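Local atomic coordinates of spermidine synthase (Corynebacterium glutamicum ATCC 13032, PDB entry 3GJY), a protein that probably transfers an aminopropyl group from decarboxylated S-adenosylmethionine to putrescine, giving spermidine in polyamine biosynthesis. Residues A[29-34]-A[120-125]; A[54-59]-A[100-105]; A[93-98]-A[162-167]. All coordinates share one frame; numbering follows the deposited sequence. Where two conformers were deposited one is given.

Contact 1: residues A[29-34]-A[120-125]; sequences GEYSVI and ELDAEL
Asp122, at the N-cap of helix 123-132, joins that helix to Glu30 and Tyr31 in the tight turn between strands 25-28 and 33-38; the contact is mainly polar and links the N-terminal antiparallel sheet to the Rossmann-like domain. A chi1 of -170° puts CG of Asp122 anti to the backbone N, and the carboxylate oxygens reach both the turn and the start of the helix. Glu30 N reaches OD1 of Asp122 at 2.9 Å on the syn side, while Tyr31 N meets Asp122 OD2 at 2.8 Å from above the carboxylate plane. OD1 also accepts Glu124 N and, at 3.2 Å, Leu125 N of the helix start, so three backbone N-H groups grip this one oxygen. Water 1 donates to Asp122 OD2. In the reverse direction, Ala123 N donates to OE1 of the extended Glu30 chain, 3.0 Å away and nearly straight (170°). The two carboxylates are not in contact, and the N-H groups of the helix end would probably ease their like charge. Leu121 crosses the Tyr31 ring at about a right angle, its CD2 lying 3.6 Å above the ring centre in a CH-pi contact. Gly29 CA rests 3.7 Å from Glu124 CB, and Ile34 CD1 touches Leu125 CA. Asp122 N is held by OE2 of Glu120, an acidic residue such as relatives of this fold often keep here for the cofactor ribose. Beyond, Leu125 packs on Ile50 of strand 45-50 and Val33 bonds to Asn51, carrying the contact into the hairpins.

Contact 2: residues A[54-59]-A[100-105]; sequences PSSHIV and ACTMAR
Ser56 OG stands anti to the backbone N (chi1 -169°) and Thr102 OG1 anti to the carbonyl carbon (chi1 -58°), which turns the two hydroxyls onto each other: Ser56 OG donates to Thr102 OG1 at 2.7 Å. The contact lays strand 53-59, an outermost strand of the antiparallel N-terminal sheet, against the start of helix 102-110, the helix that follows the glycine-rich loop of the Rossmann-like domain. Ser55 and Ser56 together face Ile48 in a classic beta bulge. Ser56 CB also rests on Ala100 CB, 3.8 Å away, and Met71 of helix 69-85 covers both Ser56 and Thr102. Two residues on, Ile58 again points toward the helix, and its CG2 methyl lies 3.4 Å from Thr102 OG1 and 3.6 Å from Arg105 NH1. Arg105, about one turn further along the helix than Thr102, is extended from CG to NE; it crosses Ile58 at about a right angle and brings its guanidinium to Val59. There two partners lie at the guanidinium edge, in its plane. Water 2 accepts from both Arg105 NH1 and Val59 N, bridging helix and strand. NH2 of Arg105 forms a salt bridge with Asp134, which probably fixes the group's orientation, and it also donates to Val59 O at 2.9 Å, approaching from 51° above the carbonyl plane.

Contact 3: residues A[93-98]-A[162-167]; sequences ITHLGG and VIIRDV
Ile93 and Val162 lie side by side and point the same way, as do His95 and Ile164: these are neighbouring parallel strands, 92-96 and 160-165, at the heart of the Rossmann-like sheet of the AdoMet methyltransferase fold. The strands run 17° apart, joined by four backbone hydrogen bonds: Thr94 N to Val162 O, Ile164 N to Thr94 O, Leu96 N to Ile164 O and Asp166 N to Leu96 O. On the face under helix 102-110, CG1 of Ile164 stands anti to the carbonyl carbon (chi1 -58°) and chi2 of 178° carries CD1 out to touch both Ile93 CG2 (3.9 Å) and His95 CE1 (3.8 Å), with Phe107 packing on both isoleucines. His95 NE2 is satisfied by Asn116 of the next strand. The other face carries Thr94, Leu96, Ile163 and Arg165; here Leu96 slants across Ile163, bringing its CD1 to 3.8 Å from Ile163 CG2. Past the strand ends, Gly97 and Gly98 turn away beside Asp166, whose carboxylate is held by Tyr70 and Asn199. Asp166 follows the strand where spermidine synthases carry an active-site aspartate, and probably corresponds to it. Gly97 CA meets Asp166 O in a CA-H...O contact, and Val167 CG1 presses to 3.3 Å from Leu96 O.

In the fold
Contact 3 lies near the centre of the chain, between two middle strands of the eight-stranded sheet, while contacts 1 and 2 fasten the small antiparallel N-terminal sheet to that domain. Their centres are about 15 Å apart (1 and 2), 17 Å (1 and 3) and 13 Å (2 and 3). Along the chain contact 2 is nested within contact 1, and contact 3 alternates with both. Contacts 2 and 3 touch at His95 CE1 and Ala104 N; strand 92-96 leads through the glycine-rich loop into helix 102-110. Contact 3 and the 120-125 side of contact 1 probably border the cofactor and substrate site; contact 2 lies at the helix start after the glycine-rich loop.

Contact 1: residues A[29-34]-A[120-125]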
loop_
_atom_site.group_PDB
_atom_site.type_symbol
_atom_site.label_atom_id
_atom_site.label_comp_id
_atom_site.label_asym_id
_atom_site.label_seq_id
_atom_site.Cartn_x
_atom_site.Cartn_y
_atom_site.Cartn_z
ATOM N N GLY A 29 -15.981 -11.890 -10.091
ATOM C CA GLY A 29 -15.472 -10.587 -10.448
ATOM C C GLY A 29 -15.118 -10.539 -11.916
ATOM O O GLY A 29 -15.190 -11.550 -12.656
ATOM N N GLU A 30 -14.656 -9.382 -12.349
ATOM C CA GLU A 30 -14.226 -9.247 -13.719
ATOM C C GLU A 30 -12.880 -9.945 -13.950
ATOM O O GLU A 30 -12.649 -10.495 -15.037
ATOM C CB GLU A 30 -14.126 -7.763 -14.054
ATOM C CG GLU A 30 -13.825 -7.492 -15.477
ATOM C CD GLU A 30 -13.710 -5.992 -15.795
ATOM O OE1 GLU A 30 -13.609 -5.133 -14.864
ATOM O OE2 GLU A 30 -13.705 -5.678 -17.000
ATOM N N TYR A 31 -12.006 -9.917 -12.935
ATOM C CA TYR A 31 -10.645 -10.480 -13.013
ATOM C C TYR A 31 -10.378 -11.523 -11.929
ATOM O O TYR A 31 -9.314 -12.149 -11.923
ATOM C CB TYR A 31 -9.583 -9.396 -12.867
ATOM C CG TYR A 31 -9.417 -8.524 -14.082
ATOM C CD1 TYR A 31 -8.474 -8.841 -15.066
ATOM C CD2 TYR A 31 -10.197 -7.372 -14.251
ATOM C CE1 TYR A 31 -8.306 -8.028 -16.181
ATOM C CE2 TYR A 31 -10.052 -6.563 -15.352
ATOM C CZ TYR A 31 -9.094 -6.906 -16.317
ATOM O OH TYR A 31 -8.915 -6.110 -17.402
ATOM N N SER A 32 -11.322 -11.739 -11.018
ATOM C CA SER A 32 -11.072 -12.637 -9.889
ATOM C C SER A 32 -12.347 -13.209 -9.351
ATOM O O SER A 32 -13.411 -12.600 -9.503
ATOM C CB SER A 32 -10.404 -11.894 -8.735
ATOM O OG SER A 32 -11.346 -11.069 -8.078
ATOM N N VAL A 33 -12.247 -14.371 -8.706
ATOM C CA VAL A 33 -13.375 -14.859 -7.901
ATOM C C VAL A 33 -13.257 -14.260 -6.511
ATOM O O VAL A 33 -12.180 -14.276 -5.893
ATOM C CB VAL A 33 -13.516 -16.399 -7.854
ATOM C CG1 VAL A 33 -13.617 -16.964 -9.267
ATOM C CG2 VAL A 33 -12.384 -17.074 -7.085
ATOM N N ILE A 34 -14.354 -13.702 -6.028
ATOM C CA ILE A 34 -14.362 -12.982 -4.750
ATOM C C ILE A 34 -15.187 -13.780 -3.736
ATOM O O ILE A 34 -16.356 -14.061 -4.004
ATOM C CB ILE A 34 -14.999 -11.586 -4.933
ATOM C CG1 ILE A 34 -14.259 -10.786 -6.016
ATOM C CG2 ILE A 34 -14.994 -10.822 -3.607
ATOM C CD1 ILE A 34 -15.128 -9.726 -6.689
ATOM N N GLU A 120 -8.860 0.780 -9.022
ATOM C CA GLU A 120 -9.121 -0.668 -8.930
ATOM C C GLU A 120 -9.363 -1.220 -10.336
ATOM O O GLU A 120 -10.207 -0.695 -11.075
ATOM C CB GLU A 120 -10.369 -0.884 -8.046
ATOM C CG GLU A 120 -10.934 -2.311 -8.115
ATOM C CD GLU A 120 -9.867 -3.350 -7.795
ATOM O OE1 GLU A 120 -9.037 -3.129 -6.877
ATOM O OE2 GLU A 120 -9.848 -4.387 -8.456
ATOM N N LEU A 121 -8.698 -2.329 -10.656
ATOM C CA LEU A 121 -8.821 -2.988 -11.954
ATOM C C LEU A 121 -10.223 -3.589 -12.226
ATOM O O LEU A 121 -10.739 -3.536 -13.356
ATOM C CB LEU A 121 -7.752 -4.091 -12.007
ATOM C CG LEU A 121 -7.687 -4.927 -13.286
ATOM C CD1 LEU A 121 -7.245 -4.070 -14.477
ATOM C CD2 LEU A 121 -6.793 -6.152 -13.060
ATOM N N ASP A 122 -10.817 -4.144 -11.184
ATOM C CA ASP A 122 -11.941 -5.054 -11.297
ATOM C C ASP A 122 -13.245 -4.301 -11.020
ATOM O O ASP A 122 -13.503 -3.905 -9.881
ATOM C CB ASP A 122 -11.717 -6.234 -10.340
ATOM C CG ASP A 122 -12.712 -7.360 -10.548
ATOM O OD1 ASP A 122 -13.920 -7.078 -10.754
ATOM O OD2 ASP A 122 -12.273 -8.532 -10.487
ATOM N N ALA A 123 -14.053 -4.102 -12.076
ATOM C CA ALA A 123 -15.296 -3.326 -11.935
ATOM C C ALA A 123 -16.251 -3.926 -10.879
ATOM O O ALA A 123 -16.939 -3.191 -10.153
ATOM C CB ALA A 123 -16.012 -3.224 -13.307
ATOM N N GLU A 124 -16.253 -5.256 -10.761
ATOM C CA GLU A 124 -17.145 -5.920 -9.840
ATOM C C GLU A 124 -16.649 -5.784 -8.403
ATOM O O GLU A 124 -17.442 -5.562 -7.484
ATOM C CB GLU A 124 -17.344 -7.404 -10.228
ATOM C CG GLU A 124 -18.297 -8.165 -9.276
ATOM C CD GLU A 124 -19.753 -7.691 -9.326
ATOM O OE1 GLU A 124 -20.108 -6.740 -10.069
ATOM O OE2 GLU A 124 -20.542 -8.304 -8.577
ATOM N N LEU A 125 -15.328 -5.880 -8.198
ATOM C CA LEU A 125 -14.806 -5.608 -6.871
ATOM C C LEU A 125 -15.105 -4.157 -6.470
ATOM O O LEU A 125 -15.486 -3.899 -5.322
ATOM C CB LEU A 125 -13.303 -5.869 -6.762
ATOM C CG LEU A 125 -12.703 -5.658 -5.379
ATOM C CD1 LEU A 125 -13.418 -6.526 -4.309
ATOM C CD2 LEU A 125 -11.228 -6.055 -5.465
HETATM O O HOH W 1 -9.698 -8.795 -9.455
#

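Contact 2: residues A[54-59]-A[100-105]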
loop_
_atom_site.group_PDB
_atom_site.type_symbol
_atom_site.label_atom_id
_atom_site.label_comp_id
_atom_site.label_asym_id
_atom_site.label_seq_id
_atom_site.Cartn_x
_atom_site.Cartn_y
_atom_site.Cartn_z
ATOM N N PRO A 54 -6.844 -14.702 1.068
ATOM C CA PRO A 54 -7.387 -13.662 1.963
ATOM C C PRO A 54 -6.813 -12.293 1.585
ATOM O O PRO A 54 -5.596 -12.162 1.405
ATOM C CB PRO A 54 -6.872 -14.085 3.340
ATOM C CG PRO A 54 -6.618 -15.591 3.209
ATOM C CD PRO A 54 -6.189 -15.815 1.783
ATOM N N SER A 55 -7.676 -11.287 1.421
ATOM C CA SER A 55 -7.200 -10.017 0.886
ATOM C C SER A 55 -7.561 -8.801 1.721
ATOM O O SER A 55 -6.838 -7.832 1.713
ATOM C CB SER A 55 -7.637 -9.841 -0.555
ATOM O OG SER A 55 -6.918 -10.783 -1.331
ATOM N N SER A 56 -8.703 -8.822 2.377
ATOM C CA SER A 56 -8.975 -7.796 3.378
ATOM C C SER A 56 -9.871 -8.349 4.491
ATOM O O SER A 56 -10.469 -9.423 4.343
ATOM C CB SER A 56 -9.610 -6.542 2.763
ATOM O OG SER A 56 -9.594 -5.533 3.750
ATOM N N HIS A 57 -9.927 -7.634 5.612
ATOM C CA HIS A 57 -10.841 -7.962 6.686
ATOM C C HIS A 57 -11.390 -6.676 7.241
ATOM O O HIS A 57 -10.621 -5.730 7.440
ATOM C CB HIS A 57 -10.139 -8.788 7.770
ATOM C CG HIS A 57 -11.059 -9.173 8.868
ATOM N ND1 HIS A 57 -11.374 -8.309 9.897
ATOM C CD2 HIS A 57 -11.798 -10.290 9.067
ATOM C CE1 HIS A 57 -12.274 -8.878 10.675
ATOM N NE2 HIS A 57 -12.525 -10.083 10.208
ATOM N N ILE A 58 -12.709 -6.627 7.444
ATOM C CA ILE A 58 -13.352 -5.419 7.971
ATOM C C ILE A 58 -14.315 -5.783 9.093
ATOM O O ILE A 58 -14.823 -6.921 9.159
ATOM C CB ILE A 58 -14.106 -4.638 6.897
ATOM C CG1 ILE A 58 -15.214 -5.482 6.246
ATOM C CG2 ILE A 58 -13.115 -4.141 5.831
ATOM C CD1 ILE A 58 -16.037 -4.725 5.174
ATOM N N VAL A 59 -14.535 -4.826 9.984
ATOM C CA VAL A 59 -15.640 -4.917 10.932
ATOM C C VAL A 59 -16.526 -3.724 10.610
ATOM O O VAL A 59 -16.081 -2.563 10.664
ATOM C CB VAL A 59 -15.133 -4.846 12.378
ATOM C CG1 VAL A 59 -16.341 -4.849 13.332
ATOM C CG2 VAL A 59 -14.155 -6.012 12.702
ATOM N N ALA A 100 -10.710 -4.389 -1.115
ATOM C CA ALA A 100 -11.930 -3.904 -0.578
ATOM C C ALA A 100 -11.987 -2.397 -0.292
ATOM O O ALA A 100 -12.886 -1.989 0.420
ATOM C CB ALA A 100 -12.282 -4.707 0.727
ATOM N N CYS A 101 -11.014 -1.600 -0.765
ATOM C CA CYS A 101 -10.890 -0.195 -0.337
ATOM C C CYS A 101 -10.689 -0.003 1.163
ATOM O O CYS A 101 -10.979 1.066 1.694
ATOM C CB CYS A 101 -12.109 0.625 -0.786
ATOM S SG CYS A 101 -12.339 0.718 -2.572
ATOM N N THR A 102 -10.188 -1.036 1.844
ATOM C CA THR A 102 -10.080 -0.977 3.295
ATOM C C THR A 102 -9.052 0.041 3.789
ATOM O O THR A 102 -9.317 0.758 4.773
ATOM C CB THR A 102 -9.810 -2.370 3.821
ATOM O OG1 THR A 102 -10.896 -3.219 3.382
ATOM C CG2 THR A 102 -9.612 -2.405 5.374
HETATM N N MSE A 103 -7.877 0.117 3.158
HETATM C CA MSE A 103 -6.905 1.133 3.541
HETATM C C MSE A 103 -7.468 2.562 3.327
HETATM O O MSE A 103 -7.275 3.458 4.145
HETATM C CB MSE A 103 -5.623 0.928 2.716
HETATM C CG MSE A 103 -4.385 1.532 3.302
HETATM SE SE MSE A 103 -3.459 0.454 4.709
HETATM C CE MSE A 103 -4.421 1.113 6.307
ATOM N N ALA A 104 -8.145 2.775 2.192
ATOM C CA ALA A 104 -8.789 4.063 1.906
ATOM C C ALA A 104 -9.809 4.435 2.990
ATOM O O ALA A 104 -9.870 5.582 3.473
ATOM C CB ALA A 104 -9.418 4.075 0.491
ATOM N N ARG A 105 -10.620 3.443 3.352
ATOM C CA ARG A 105 -11.632 3.580 4.413
ATOM C C ARG A 105 -10.981 3.948 5.761
ATOM O O ARG A 105 -11.496 4.776 6.534
ATOM C CB ARG A 105 -12.387 2.249 4.486
ATOM C CG ARG A 105 -13.386 2.079 5.646
ATOM C CD ARG A 105 -14.043 0.716 5.480
ATOM N NE ARG A 105 -14.939 0.327 6.573
ATOM C CZ ARG A 105 -14.633 -0.537 7.534
ATOM N NH1 ARG A 105 -13.408 -1.059 7.636
ATOM N NH2 ARG A 105 -15.583 -0.886 8.382
HETATM O O HOH W 2 -12.724 -2.620 9.998
#

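Contact 3: residues A[93-98]-A[162-167]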
loop_
_atom_site.group_PDB
_atom_site.type_symbol
_atom_site.label_atom_id
_atom_site.label_comp_id
_atom_site.label_asym_id
_atom_site.label_seq_id
_atom_site.Cartn_x
_atom_site.Cartn_y
_atom_site.Cartn_z
ATOM N N ILE A 93 -4.828 11.259 -0.933
ATOM C CA ILE A 93 -4.141 9.971 -0.950
ATOM C C ILE A 93 -4.620 9.149 -2.154
ATOM O O ILE A 93 -5.840 8.921 -2.277
ATOM C CB ILE A 93 -4.367 9.158 0.345
ATOM C CG1 ILE A 93 -4.056 9.989 1.601
ATOM C CG2 ILE A 93 -3.541 7.827 0.271
ATOM C CD1 ILE A 93 -4.317 9.240 2.891
ATOM N N THR A 94 -3.681 8.711 -3.006
ATOM C CA THR A 94 -3.996 7.810 -4.123
ATOM C C THR A 94 -3.600 6.412 -3.757
ATOM O O THR A 94 -2.440 6.185 -3.337
ATOM C CB THR A 94 -3.221 8.239 -5.401
ATOM O OG1 THR A 94 -3.731 9.501 -5.785
ATOM C CG2 THR A 94 -3.379 7.235 -6.569
ATOM N N HIS A 95 -4.551 5.488 -3.916
ATOM C CA HIS A 95 -4.349 4.078 -3.635
ATOM C C HIS A 95 -4.299 3.339 -4.950
ATOM O O HIS A 95 -5.323 3.255 -5.659
ATOM C CB HIS A 95 -5.510 3.538 -2.772
ATOM C CG HIS A 95 -5.656 4.237 -1.475
ATOM N ND1 HIS A 95 -5.255 3.676 -0.278
ATOM C CD2 HIS A 95 -6.207 5.443 -1.175
ATOM C CE1 HIS A 95 -5.538 4.522 0.701
ATOM N NE2 HIS A 95 -6.100 5.609 0.184
ATOM N N LEU A 96 -3.099 2.892 -5.307
ATOM C CA LEU A 96 -2.949 2.096 -6.545
ATOM C C LEU A 96 -3.171 0.633 -6.166
ATOM O O LEU A 96 -2.287 -0.039 -5.595
ATOM C CB LEU A 96 -1.567 2.327 -7.183
ATOM C CG LEU A 96 -1.280 3.764 -7.609
ATOM C CD1 LEU A 96 0.155 3.898 -8.076
ATOM C CD2 LEU A 96 -2.283 4.326 -8.645
ATOM N N GLY A 97 -4.386 0.157 -6.392
ATOM C CA GLY A 97 -4.844 -1.112 -5.775
ATOM C C GLY A 97 -5.278 -0.958 -4.333
ATOM O O GLY A 97 -4.920 0.000 -3.651
ATOM N N GLY A 98 -5.965 -1.947 -3.817
ATOM C CA GLY A 98 -6.212 -1.948 -2.378
ATOM C C GLY A 98 -7.457 -2.725 -2.069
ATOM O O GLY A 98 -8.555 -2.204 -2.308
ATOM N N VAL A 162 0.106 11.628 -1.064
ATOM C CA VAL A 162 0.566 10.301 -0.678
ATOM C C VAL A 162 0.105 9.353 -1.761
ATOM O O VAL A 162 -1.027 9.447 -2.200
ATOM C CB VAL A 162 -0.063 9.850 0.699
ATOM C CG1 VAL A 162 0.463 8.489 1.071
ATOM C CG2 VAL A 162 0.201 10.878 1.815
ATOM N N ILE A 163 0.968 8.415 -2.129
ATOM C CA ILE A 163 0.588 7.284 -2.979
ATOM C C ILE A 163 0.860 6.003 -2.189
ATOM O O ILE A 163 1.956 5.818 -1.688
ATOM C CB ILE A 163 1.432 7.268 -4.284
ATOM C CG1 ILE A 163 1.118 8.491 -5.161
ATOM C CG2 ILE A 163 1.266 5.968 -5.092
ATOM C CD1 ILE A 163 2.200 8.777 -6.199
ATOM N N ILE A 164 -0.150 5.134 -2.100
ATOM C CA ILE A 164 -0.042 3.811 -1.496
ATOM C C ILE A 164 -0.215 2.794 -2.623
ATOM O O ILE A 164 -1.258 2.766 -3.269
ATOM C CB ILE A 164 -1.104 3.596 -0.388
ATOM C CG1 ILE A 164 -0.950 4.696 0.699
ATOM C CG2 ILE A 164 -0.960 2.181 0.205
ATOM C CD1 ILE A 164 -1.922 4.665 1.809
ATOM N N ARG A 165 0.806 1.971 -2.853
ATOM C CA ARG A 165 0.730 0.913 -3.865
ATOM C C ARG A 165 0.450 -0.406 -3.156
ATOM O O ARG A 165 1.249 -0.862 -2.306
ATOM C CB ARG A 165 2.036 0.747 -4.650
ATOM C CG ARG A 165 1.840 -0.091 -5.880
ATOM C CD ARG A 165 3.154 -0.686 -6.385
ATOM N NE ARG A 165 3.662 -1.690 -5.467
ATOM C CZ ARG A 165 4.932 -2.093 -5.461
ATOM N NH1 ARG A 165 5.817 -1.573 -6.296
ATOM N NH2 ARG A 165 5.315 -3.000 -4.578
ATOM N N ASP A 166 -0.666 -1.030 -3.500
ATOM C CA ASP A 166 -1.029 -2.334 -2.928
ATOM C C ASP A 166 -1.766 -3.101 -3.990
ATOM O O ASP A 166 -2.975 -3.286 -3.941
ATOM C CB ASP A 166 -1.863 -2.171 -1.648
ATOM C CG ASP A 166 -2.112 -3.490 -0.926
ATOM O OD1 ASP A 166 -1.328 -4.407 -1.136
ATOM O OD2 ASP A 166 -3.109 -3.589 -0.160
ATOM N N VAL A 167 -0.997 -3.520 -4.986
ATOM C CA VAL A 167 -1.528 -4.230 -6.146
ATOM C C VAL A 167 -1.419 -5.747 -5.930
ATOM O O VAL A 167 -0.380 -6.250 -5.447
ATOM C CB VAL A 167 -0.864 -3.732 -7.489
ATOM C CG1 VAL A 167 -1.076 -2.256 -7.671
ATOM C CG2 VAL A 167 0.595 -4.019 -7.569
#